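Local coordinates for putative phosphosugar isomerase (Clostridium difficile, PDB 3G68), which is a putative double-SIS-domain phosphosugar isomerase, whose relatives bind sugar phosphates and act in amino-sugar metabolism, at residues Ser20-Leu25 / Gly158-Arg163; Ala113-Cys118 / Lys151-Leu156; Tyr55-Asn58 / Ile62-Val65; Gly146-Lys151 / Asn185-Val190; Val89-Ser94 / Gly136-Gly141. All coordinates share one frame; numbering follows the deposited sequence. Where two conformers were deposited one is given.

In the fold
Interactions 1, 2 and 4 use helix 145-165, and interaction 5 the loop leading into it. Interactions 2 and 4 are buried and use successive parts of that helix: interaction 2 sets a selenomethionine of strand 111-116 against an amide and a leucine, interaction 4 is aromatic and reaches helix 187-200. Interaction 1, near its end, is partly exposed and depends on charge, amide and water. Interaction 3 closes a beta-alpha-beta unit at the sheet edge, combining a polar bond with an apolar patch. Interaction 5 joins a strand end and its loop to another loop by one direct hydrogen bond and a water, and touches interaction 4 through Glu138 OE1 and Gly146 N; its strand neighbours that of interaction 2.

Interaction 1: Ser20-Leu25 / Gly158-Arg163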
# COMPACT_ATOMS: atom_id res chain seq x y z
N SER B 20 27.63 16.92 21.79
CA SER B 20 27.18 17.97 20.86
C SER B 20 27.84 19.33 21.08
O SER B 20 27.90 20.11 20.14
CB SER B 20 25.67 18.13 20.91
OG SER B 20 25.04 16.93 20.54
N ASN B 21 28.31 19.63 22.28
CA ASN B 21 28.96 20.91 22.60
C ASN B 21 30.47 20.86 22.49
O ASN B 21 31.13 21.88 22.75
CB ASN B 21 28.62 21.30 24.04
CG ASN B 21 29.01 22.74 24.38
OD1 ASN B 21 28.68 23.68 23.65
ND2 ASN B 21 29.72 22.91 25.50
N ALA B 22 31.03 19.73 22.07
CA ALA B 22 32.49 19.54 22.05
C ALA B 22 33.23 20.45 21.09
O ALA B 22 34.32 20.94 21.42
CB ALA B 22 32.86 18.10 21.74
N ASP B 23 32.68 20.66 19.89
CA ASP B 23 33.33 21.56 18.93
C ASP B 23 33.48 22.98 19.51
O ASP B 23 34.48 23.64 19.26
CB ASP B 23 32.57 21.62 17.59
CG ASP B 23 32.76 20.38 16.75
OD1 ASP B 23 33.62 19.54 17.08
OD2 ASP B 23 32.03 20.24 15.73
N SER B 24 32.49 23.43 20.27
CA SER B 24 32.55 24.76 20.90
C SER B 24 33.50 24.76 22.09
O SER B 24 34.41 25.59 22.15
CB SER B 24 31.15 25.22 21.34
OG SER B 24 31.19 26.42 22.11
N LEU B 25 33.33 23.80 23.00
CA LEU B 25 34.10 23.76 24.22
C LEU B 25 35.63 23.63 24.02
O LEU B 25 36.39 24.32 24.68
CB LEU B 25 33.60 22.65 25.15
CG LEU B 25 34.23 22.65 26.55
CD1 LEU B 25 33.84 23.93 27.28
CD2 LEU B 25 33.78 21.42 27.33
N GLY B 158 41.02 14.63 23.86
CA GLY B 158 41.91 13.81 23.03
C GLY B 158 41.49 13.80 21.58
O GLY B 158 42.26 14.15 20.70
N LEU B 159 40.24 13.43 21.33
CA LEU B 159 39.69 13.35 19.98
C LEU B 159 39.78 14.68 19.19
O LEU B 159 40.08 14.68 18.00
CB LEU B 159 38.24 12.84 20.05
CG LEU B 159 38.08 11.34 20.35
CD1 LEU B 159 36.60 10.95 20.66
CD2 LEU B 159 38.62 10.51 19.16
N GLN B 160 39.50 15.77 19.88
CA GLN B 160 39.52 17.13 19.33
C GLN B 160 40.94 17.55 18.97
O GLN B 160 41.16 18.17 17.93
CB GLN B 160 38.90 18.10 20.34
CG GLN B 160 37.35 17.97 20.46
CD GLN B 160 36.61 18.86 19.48
OE1 GLN B 160 37.05 19.97 19.20
NE2 GLN B 160 35.44 18.41 19.01
N ILE B 161 41.90 17.19 19.83
CA ILE B 161 43.31 17.46 19.56
C ILE B 161 43.74 16.61 18.38
O ILE B 161 44.29 17.13 17.43
CB ILE B 161 44.20 17.15 20.76
CG1 ILE B 161 44.01 18.19 21.85
CG2 ILE B 161 45.67 17.16 20.35
CD1 ILE B 161 44.62 17.75 23.18
N ALA B 162 43.45 15.31 18.44
CA ALA B 162 43.83 14.36 17.40
C ALA B 162 43.37 14.79 16.00
O ALA B 162 44.13 14.72 15.02
CB ALA B 162 43.29 12.96 17.74
N ARG B 163 42.12 15.22 15.90
CA ARG B 163 41.59 15.67 14.61
C ARG B 163 42.31 16.95 14.16
O ARG B 163 42.74 17.03 13.02
CB ARG B 163 40.07 15.86 14.67
CG ARG B 163 39.41 16.26 13.32
CD ARG B 163 37.88 16.34 13.43
NE ARG B 163 37.51 17.35 14.42
CZ ARG B 163 36.28 17.67 14.78
NH1 ARG B 163 35.23 17.07 14.22
NH2 ARG B 163 36.10 18.62 15.68
O HOH W 1 36.56 22.21 17.77
O HOH W 2 32.39 18.04 14.49
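Asp23 meets both Gln160 and Arg163 through one oxygen, OD1. The charged part is a salt bridge in which Arg163 NH2 donates to Asp23 OD1 over 3.0 Å. The acceptor lies at the guanidinium edge, close to its plane, whereas the nitrogen stands well above the carboxylate plane. Arg163 reaches this far because its chain runs extended from the helix and bends only at chi3 (61°).

The second bond to Asp23 OD1 comes from an uncharged donor, Gln160 NE2, at 2.9 Å; it is fairly straight (162°) and comes in nearly in line with the C-O bond. Gln160 NE2 also bonds to Tyr173 OH, and the Tyr173 ring makes a cation-pi contact with Arg163. Ala22 CB packs 3.8 Å from Gln160 NE2.

Two waters extend the link. One donates to Asp23 O and, at 2.7 Å, to Gln160 OE1; the other donates to Asp23 OD2 at 2.6 Å and accepts from Arg163 NH1, so both carboxylate oxygens are engaged.

Gln160 and Arg163, about one turn apart on the same side of their helix, thereby clamp the other segment, in a polar, water-bridged packing of the short helix 22-25 on the C-terminal part of helix 145-165.

Interaction 2: Ala113-Cys118 / Lys151-Leu156; sequences ASMAGC and KLNLML
The carboxamide of Asn153 is the one flat side-chain group in this contact, and the selenomethionine Met115 meets it at its nitrogen end instead of stacking on a face: Met115 SE lies 3.8 Å from Asn153 ND2. The same selenium is 3.9 Å from Asn153 CB, so it rests against the root of the side chain as well as its end. At the oxygen end of the amide, Leu25 packs through CD2, and Ile18 of helix 4-20 also touches Asn153. The amide is placed by a chi1 of -131°, well away from a staggered value.

Beyond the selenium, the methyl of Met115 reaches the helix backbone, with Met115 CE 3.7 Å from Asn153 O. Leu154 completes the socket from the next position along helix 145-165, its CD2 branch 3.9 Å from Met115 SE. Met115 gets there as an almost straight rod: past CG its chain is extended, and it projects from the strand toward the helix. Its root is fixed by backbone hydrogen bonds with Gly88 and Ser90 of the neighbouring strand, while Ser114 OG is bonded to Asp124 OD1.

Met115 is one of the side chains through which the parallel sheet of the SIS domain packs on helix 145-165; between these two segments it carries the contact from the strand side. The contact is probably held mainly by dispersion, with a large polarisable selenium, sulfur in the natural residue, lying against both a polar amide and a leucine methyl in a fully buried place.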
# COMPACT_ATOMS: atom_id res chain seq x y z
N ALA B 113 44.62 23.91 32.20
CA ALA B 113 43.23 23.67 31.84
C ALA B 113 42.51 23.17 33.08
O ALA B 113 43.13 22.48 33.92
CB ALA B 113 43.14 22.67 30.70
N SER B 114 41.23 23.53 33.20
CA SER B 114 40.39 23.08 34.31
C SER B 114 39.20 22.24 33.82
O SER B 114 38.69 22.45 32.72
CB SER B 114 39.90 24.27 35.15
OG SER B 114 39.20 25.24 34.36
N MSE B 115 38.80 21.26 34.63
CA MSE B 115 37.60 20.47 34.38
C MSE B 115 36.82 20.35 35.68
O MSE B 115 37.01 19.41 36.46
CB MSE B 115 37.95 19.10 33.79
CG MSE B 115 38.57 19.19 32.42
SE MSE B 115 38.44 17.45 31.49
CE MSE B 115 39.14 18.00 29.65
N ALA B 116 36.02 21.37 35.93
CA ALA B 116 35.14 21.41 37.08
C ALA B 116 33.71 21.15 36.60
O ALA B 116 33.38 21.38 35.42
CB ALA B 116 35.25 22.76 37.78
N GLY B 117 32.86 20.69 37.52
CA GLY B 117 31.46 20.38 37.24
C GLY B 117 30.48 21.49 37.54
O GLY B 117 29.28 21.25 37.66
N CYS B 118 31.01 22.70 37.66
CA CYS B 118 30.23 23.90 37.92
C CYS B 118 30.91 25.07 37.22
O CYS B 118 32.11 25.01 36.94
CB CYS B 118 30.18 24.20 39.41
SG CYS B 118 31.83 24.43 40.17
N LYS B 151 35.27 11.60 32.54
CA LYS B 151 35.95 10.67 31.64
C LYS B 151 35.63 11.01 30.16
O LYS B 151 36.53 11.05 29.34
CB LYS B 151 35.56 9.24 31.91
CG LYS B 151 36.04 8.70 33.26
CD LYS B 151 35.78 7.20 33.34
CE LYS B 151 34.27 6.84 33.47
NZ LYS B 151 34.07 5.39 33.70
N LEU B 152 34.36 11.25 29.86
CA LEU B 152 33.96 11.61 28.49
C LEU B 152 34.67 12.89 28.05
O LEU B 152 35.21 12.95 26.96
CB LEU B 152 32.45 11.84 28.39
CG LEU B 152 31.86 12.24 27.04
CD1 LEU B 152 32.23 11.28 25.91
CD2 LEU B 152 30.33 12.29 27.18
N ASN B 153 34.67 13.89 28.92
CA ASN B 153 35.30 15.20 28.64
C ASN B 153 36.79 15.07 28.29
O ASN B 153 37.28 15.72 27.36
CB ASN B 153 35.10 16.17 29.82
CG ASN B 153 34.58 17.53 29.39
OD1 ASN B 153 33.63 17.61 28.60
ND2 ASN B 153 35.18 18.59 29.91
N LEU B 154 37.48 14.22 29.04
CA LEU B 154 38.88 13.87 28.79
C LEU B 154 39.07 13.16 27.43
O LEU B 154 40.04 13.41 26.73
CB LEU B 154 39.44 13.00 29.90
CG LEU B 154 39.74 13.71 31.22
CD1 LEU B 154 39.86 12.70 32.35
CD2 LEU B 154 41.01 14.55 31.08
N MSE B 155 38.17 12.24 27.09
CA MSE B 155 38.25 11.57 25.83
C MSE B 155 38.02 12.56 24.68
O MSE B 155 38.70 12.47 23.67
CB MSE B 155 37.24 10.42 25.74
CG MSE B 155 37.61 9.25 26.63
SE MSE B 155 36.30 7.85 26.39
CE MSE B 155 37.21 6.36 27.22
N LEU B 156 37.03 13.44 24.82
CA LEU B 156 36.71 14.44 23.81
C LEU B 156 37.92 15.36 23.57
O LEU B 156 38.28 15.59 22.41
CB LEU B 156 35.46 15.22 24.18
CG LEU B 156 34.21 14.34 24.04
CD1 LEU B 156 33.01 15.02 24.62
CD2 LEU B 156 33.97 13.95 22.56

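Interaction 3: Tyr55-Asn58 / Ile62-Val65; sequences YLQN and IDVV
Gln57 and Val64 are joined by a hydrogen bond from side chain to backbone: Val64 N donates to Gln57 OE1 over 2.9 Å, with an angle at the hydrogen of 156°. The donor stands nearly in line with the amide C=O. Gln57 takes its CG anti to the backbone N (chi1 -172°) and then bends at chi2, which carries the amide from the flank of the helix across to the strand. Its NE2 runs alongside the Asp63 carboxylate, but the 3.7 Å between Gln57 NE2 and Asp63 OD2 makes this a loose approach.

Next to the hydrogen bond lies an apolar contact. Leu56 CB packs on Val64 CG1 at 3.9 Å, the two side chains crossing at about a right angle, and Leu56 CD1 lies 4.0 Å from the same Val64 methyl. Ile39 of strand 36-40 touches both residues and closes the patch from the sheet side.

Further out, Asp63 and Val65 pair with Ile37 and Val65 also with Ile39, which fixes strand 63-67 beside strand 36-40. Val64 O is taken by Gln53 NE2, one turn before Gln57 on helix 43-59.

The contact closes the beta-alpha-beta unit of strand 36-40, helix 43-59 and strand 63-67. Because strand 63-67 is outermost in its sheet within the chain, the N-H and C=O of Val64 have no strand partner there; two glutamine amides of the crossover helix satisfy them instead, while Leu56 and Val64 keep the inner side of the joint apolar.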
# COMPACT_ATOMS: atom_id res chain seq x y z
N TYR B 55 43.66 5.36 27.04
CA TYR B 55 43.01 5.75 25.78
C TYR B 55 43.73 6.89 25.14
O TYR B 55 44.03 6.85 23.94
CB TYR B 55 41.56 6.16 26.06
CG TYR B 55 40.78 6.74 24.89
CD1 TYR B 55 40.22 5.91 23.94
CD2 TYR B 55 40.53 8.11 24.80
CE1 TYR B 55 39.49 6.44 22.87
CE2 TYR B 55 39.77 8.63 23.75
CZ TYR B 55 39.24 7.79 22.81
OH TYR B 55 38.47 8.28 21.77
N LEU B 56 44.05 7.89 25.95
CA LEU B 56 44.70 9.07 25.47
C LEU B 56 46.11 8.81 24.98
O LEU B 56 46.51 9.36 23.94
CB LEU B 56 44.70 10.14 26.54
CG LEU B 56 43.33 10.76 26.80
CD1 LEU B 56 43.47 11.75 27.98
CD2 LEU B 56 42.79 11.41 25.54
N GLN B 57 46.84 7.98 25.72
CA GLN B 57 48.20 7.60 25.34
C GLN B 57 48.18 6.89 23.97
O GLN B 57 49.06 7.09 23.15
CB GLN B 57 48.83 6.72 26.42
CG GLN B 57 50.33 6.41 26.21
CD GLN B 57 51.28 7.62 26.33
OE1 GLN B 57 50.91 8.69 26.80
NE2 GLN B 57 52.52 7.42 25.93
N ASN B 58 47.17 6.04 23.76
CA ASN B 58 46.98 5.36 22.49
C ASN B 58 46.60 6.34 21.36
O ASN B 58 47.15 6.26 20.28
CB ASN B 58 45.91 4.29 22.65
CG ASN B 58 45.69 3.50 21.40
OD1 ASN B 58 44.77 3.79 20.62
ND2 ASN B 58 46.55 2.51 21.17
N ILE B 62 51.81 12.57 22.14
CA ILE B 62 52.54 13.25 23.17
C ILE B 62 52.31 12.40 24.41
O ILE B 62 51.29 11.70 24.50
CB ILE B 62 52.03 14.73 23.37
CG1 ILE B 62 50.52 14.81 23.61
CG2 ILE B 62 52.36 15.60 22.14
CD1 ILE B 62 50.09 16.13 24.17
N ASP B 63 53.23 12.44 25.35
CA ASP B 63 53.03 11.71 26.59
C ASP B 63 51.83 12.26 27.32
O ASP B 63 51.66 13.48 27.42
CB ASP B 63 54.24 11.84 27.53
CG ASP B 63 55.37 10.91 27.17
OD1 ASP B 63 56.46 11.12 27.74
OD2 ASP B 63 55.19 9.97 26.36
N VAL B 64 51.01 11.35 27.82
CA VAL B 64 49.86 11.66 28.63
C VAL B 64 50.10 10.87 29.90
O VAL B 64 50.27 9.65 29.86
CB VAL B 64 48.53 11.23 28.02
CG1 VAL B 64 47.38 11.72 28.89
CG2 VAL B 64 48.42 11.77 26.60
N VAL B 65 50.14 11.57 31.02
CA VAL B 65 50.38 10.91 32.29
C VAL B 65 49.37 11.44 33.28
O VAL B 65 48.78 12.51 33.08
CB VAL B 65 51.83 11.09 32.76
CG1 VAL B 65 52.80 10.49 31.71
CG2 VAL B 65 52.14 12.54 32.97

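Interaction 4: Gly146-Lys151 / Asn185-Val190; sequences GYYCTK and NRFEAV
Tyr148 and Phe187 are brought together by different first torsions. The tyrosine ring leaves its helix beside the backbone N (chi1 -71°), while CG of Phe187 is anti to its own backbone N (chi1 -174°); these settings turn both rings toward the other helix, where they meet. They form a T-shaped pair: the planes stand at 80° and the centroids are 5.5 Å apart. Phe187 gives the edge and Tyr148 the face, with Phe187 CE2 placed 3.8 Å from Tyr148 CE2, toward the rim of the tyrosine ring and not over its centre. Val316 of helix 316-324 touches both rings, and the tyrosine hydroxyl bonds to Gln319 OE1 of that helix, which would limit rotation of the ring.

On the other side of helix 145-165, Thr150 OG1 bonds to Gly146 O at 2.7 Å. That carbonyl also receives Thr150 N, from the opposite face of its plane.

Arg186, next to Phe187, forms a salt bridge with Glu137 of a second subunit. The aromatic pair is buried helix-to-helix packing, bridging the first turns of helix 145-165 and of helix 187-200 in the middle of a double-SIS chain.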
# COMPACT_ATOMS: atom_id res chain seq x y z
N GLY B 146 28.99 12.72 37.42
CA GLY B 146 30.19 13.53 37.24
C GLY B 146 31.44 12.76 36.85
O GLY B 146 32.25 13.25 36.07
N TYR B 147 31.56 11.54 37.36
CA TYR B 147 32.66 10.65 37.01
C TYR B 147 32.59 10.33 35.51
O TYR B 147 33.56 10.55 34.81
CB TYR B 147 32.64 9.38 37.89
CG TYR B 147 33.72 8.36 37.57
CD1 TYR B 147 35.08 8.71 37.64
CD2 TYR B 147 33.40 7.07 37.16
CE1 TYR B 147 36.06 7.79 37.34
CE2 TYR B 147 34.41 6.14 36.84
CZ TYR B 147 35.72 6.51 36.95
OH TYR B 147 36.74 5.62 36.68
N TYR B 148 31.45 9.78 35.05
CA TYR B 148 31.23 9.46 33.62
C TYR B 148 31.43 10.68 32.70
O TYR B 148 32.11 10.60 31.68
CB TYR B 148 29.84 8.90 33.39
CG TYR B 148 29.67 7.51 33.94
CD1 TYR B 148 30.33 6.42 33.36
CD2 TYR B 148 28.83 7.26 35.01
CE1 TYR B 148 30.18 5.12 33.86
CE2 TYR B 148 28.66 5.97 35.51
CZ TYR B 148 29.34 4.92 34.94
OH TYR B 148 29.19 3.65 35.42
N CYS B 149 30.84 11.82 33.07
CA CYS B 149 30.96 13.00 32.23
C CYS B 149 32.39 13.57 32.21
O CYS B 149 32.76 14.16 31.22
CB CYS B 149 29.94 14.07 32.64
SG CYS B 149 28.23 13.63 32.40
N THR B 150 33.19 13.36 33.27
CA THR B 150 34.59 13.84 33.32
C THR B 150 35.47 12.92 32.43
O THR B 150 36.30 13.39 31.63
CB THR B 150 35.10 13.94 34.79
OG1 THR B 150 34.31 14.92 35.50
CG2 THR B 150 36.60 14.30 34.85
N LYS B 151 35.27 11.60 32.54
CA LYS B 151 35.95 10.67 31.64
C LYS B 151 35.63 11.01 30.16
O LYS B 151 36.53 11.05 29.34
CB LYS B 151 35.56 9.24 31.91
CG LYS B 151 36.04 8.70 33.26
CD LYS B 151 35.78 7.20 33.34
CE LYS B 151 34.27 6.84 33.47
NZ LYS B 151 34.07 5.39 33.70
N ASN B 185 24.25 4.40 24.86
CA ASN B 185 22.91 3.89 24.63
C ASN B 185 22.60 2.57 25.34
O ASN B 185 21.45 2.17 25.44
CB ASN B 185 22.62 3.74 23.14
CG ASN B 185 21.12 3.71 22.87
OD1 ASN B 185 20.38 4.56 23.37
ND2 ASN B 185 20.67 2.75 22.09
N ARG B 186 23.64 1.88 25.81
CA ARG B 186 23.47 0.62 26.57
C ARG B 186 23.35 0.85 28.07
O ARG B 186 23.04 -0.09 28.82
CB ARG B 186 24.66 -0.31 26.30
CG ARG B 186 24.72 -0.69 24.83
CD ARG B 186 25.75 -1.74 24.64
NE ARG B 186 25.75 -2.24 23.28
CZ ARG B 186 26.48 -3.26 22.86
NH1 ARG B 186 27.28 -3.91 23.68
NH2 ARG B 186 26.39 -3.64 21.58
N PHE B 187 23.61 2.07 28.51
CA PHE B 187 23.63 2.40 29.94
C PHE B 187 22.34 1.99 30.64
O PHE B 187 22.37 1.30 31.64
CB PHE B 187 23.96 3.89 30.09
CG PHE B 187 24.16 4.36 31.51
CD1 PHE B 187 23.08 4.55 32.37
CD2 PHE B 187 25.45 4.73 31.95
CE1 PHE B 187 23.27 5.04 33.67
CE2 PHE B 187 25.66 5.20 33.24
CZ PHE B 187 24.59 5.37 34.10
N GLU B 188 21.20 2.42 30.09
CA GLU B 188 19.87 2.11 30.66
C GLU B 188 19.63 0.62 30.74
O GLU B 188 19.15 0.14 31.77
CB GLU B 188 18.78 2.74 29.78
CG GLU B 188 17.34 2.48 30.20
CD GLU B 188 16.88 3.35 31.34
OE1 GLU B 188 17.60 4.31 31.71
OE2 GLU B 188 15.77 3.08 31.85
N ALA B 189 19.91 -0.10 29.65
CA ALA B 189 19.72 -1.57 29.64
C ALA B 189 20.57 -2.25 30.74
O ALA B 189 20.09 -3.16 31.46
CB ALA B 189 20.05 -2.15 28.26
N VAL B 190 21.83 -1.80 30.87
CA VAL B 190 22.72 -2.33 31.93
C VAL B 190 22.17 -2.01 33.34
O VAL B 190 22.19 -2.86 34.24
CB VAL B 190 24.19 -1.84 31.71
CG1 VAL B 190 25.08 -2.17 32.95
CG2 VAL B 190 24.75 -2.45 30.41

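Interaction 5: Val89-Ser94 / Gly136-Gly141; sequences VSQGGS and GEEKSG
Gln91 and Glu138 face each other from two loops whose CA atoms come no closer than 9.0 Å, one just past strand 84-90, the other an irregular run containing an inverse gamma turn centred on Lys139. The two side chains cross at about a right angle. The extended Gln91 chain brings its amide nitrogen NE2 across the flank of Glu138, 3.5 Å from Glu138 CB, where chi3 near 0° turns OE1 back to meet it.

The direct link is one hydrogen bond, Gln91 NE2 to Glu138 OE1 at 3.0 Å, and it is almost perfectly straight (177°). The acceptor lies in the plane of the glutamine amide, while the nitrogen meets OE1 on its anti side, 24° out of the carboxylate plane. A water accepts from Gln91 NE2 at 2.9 Å and donates to Gly136 O at 2.8 Å, so the water is the second partner of that nitrogen and bridges it to Gly136.

Glu138 is itself held by backbone nitrogens just before and within the first turn of helix 145-165: OE2 receives Thr144 N, and OE1 also receives Gly146 N. Gln91 N, Gly92 N and Ser90 OG bind a citrate, probably from the crystallisation liquor, in a loop consistent with the phosphate-binding loop of SIS domains.

Glu138 therefore ties three parts together, its carboxylate accepting N-H groups from the approach to the helix and its first turn and, through Gln91, from the loop that holds the citrate, so the contact is polar throughout.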
# COMPACT_ATOMS: atom_id res chain seq x y z
N VAL B 89 41.52 18.44 37.39
CA VAL B 89 40.16 17.87 37.45
C VAL B 89 39.62 17.94 38.89
O VAL B 89 40.27 17.45 39.82
CB VAL B 89 40.18 16.42 36.96
CG1 VAL B 89 38.76 15.80 36.96
CG2 VAL B 89 40.80 16.34 35.56
N SER B 90 38.47 18.57 39.08
CA SER B 90 37.81 18.65 40.39
C SER B 90 36.34 18.91 40.17
O SER B 90 36.00 20.00 39.74
CB SER B 90 38.42 19.78 41.25
OG SER B 90 37.73 19.92 42.49
N GLN B 91 35.46 17.94 40.46
CA GLN B 91 34.03 18.17 40.19
C GLN B 91 33.44 19.38 40.92
O GLN B 91 32.72 20.16 40.30
CB GLN B 91 33.14 16.96 40.38
CG GLN B 91 31.73 17.20 39.83
CD GLN B 91 30.85 15.97 39.84
OE1 GLN B 91 31.35 14.84 39.94
NE2 GLN B 91 29.52 16.16 39.73
N GLY B 92 33.74 19.52 42.21
CA GLY B 92 33.29 20.69 42.96
C GLY B 92 34.10 21.92 42.57
O GLY B 92 33.67 23.05 42.83
N GLY B 93 35.28 21.71 41.98
CA GLY B 93 36.13 22.78 41.46
C GLY B 93 36.98 23.52 42.47
O GLY B 93 37.65 24.50 42.12
N SER B 94 37.02 23.04 43.71
CA SER B 94 37.75 23.74 44.75
C SER B 94 38.66 22.88 45.62
O SER B 94 38.89 23.22 46.77
CB SER B 94 36.76 24.53 45.61
OG SER B 94 35.93 23.64 46.32
N GLY B 136 25.75 19.29 35.06
CA GLY B 136 24.73 19.85 35.95
C GLY B 136 25.15 19.58 37.39
O GLY B 136 26.11 18.85 37.64
N GLU B 137 24.41 20.14 38.34
CA GLU B 137 24.74 19.95 39.74
C GLU B 137 24.50 18.51 40.21
O GLU B 137 23.57 17.84 39.76
CB GLU B 137 24.05 20.96 40.67
CG GLU B 137 22.55 20.86 40.93
CD GLU B 137 22.09 21.91 42.00
OE1 GLU B 137 22.67 21.94 43.11
OE2 GLU B 137 21.16 22.70 41.72
N GLU B 138 25.36 18.06 41.12
CA GLU B 138 25.28 16.74 41.69
C GLU B 138 25.47 16.85 43.21
O GLU B 138 26.58 16.75 43.72
CB GLU B 138 26.29 15.83 41.02
CG GLU B 138 26.01 14.34 41.32
CD GLU B 138 26.88 13.37 40.55
OE1 GLU B 138 27.75 13.79 39.75
OE2 GLU B 138 26.67 12.15 40.75
N LYS B 139 24.33 17.03 43.89
CA LYS B 139 24.27 17.16 45.33
C LYS B 139 24.23 15.77 45.96
O LYS B 139 23.23 15.38 46.57
CB LYS B 139 23.03 17.98 45.74
CG LYS B 139 23.03 19.41 45.21
N SER B 140 25.26 14.99 45.69
CA SER B 140 25.48 13.72 46.35
C SER B 140 26.94 13.66 46.66
O SER B 140 27.77 14.02 45.83
CB SER B 140 25.09 12.54 45.46
OG SER B 140 25.34 11.32 46.14
N GLY B 141 27.26 13.22 47.87
CA GLY B 141 28.63 12.98 48.26
C GLY B 141 29.19 11.82 47.44
O GLY B 141 30.41 11.74 47.24
O HOH W 3 28.50 18.76 39.07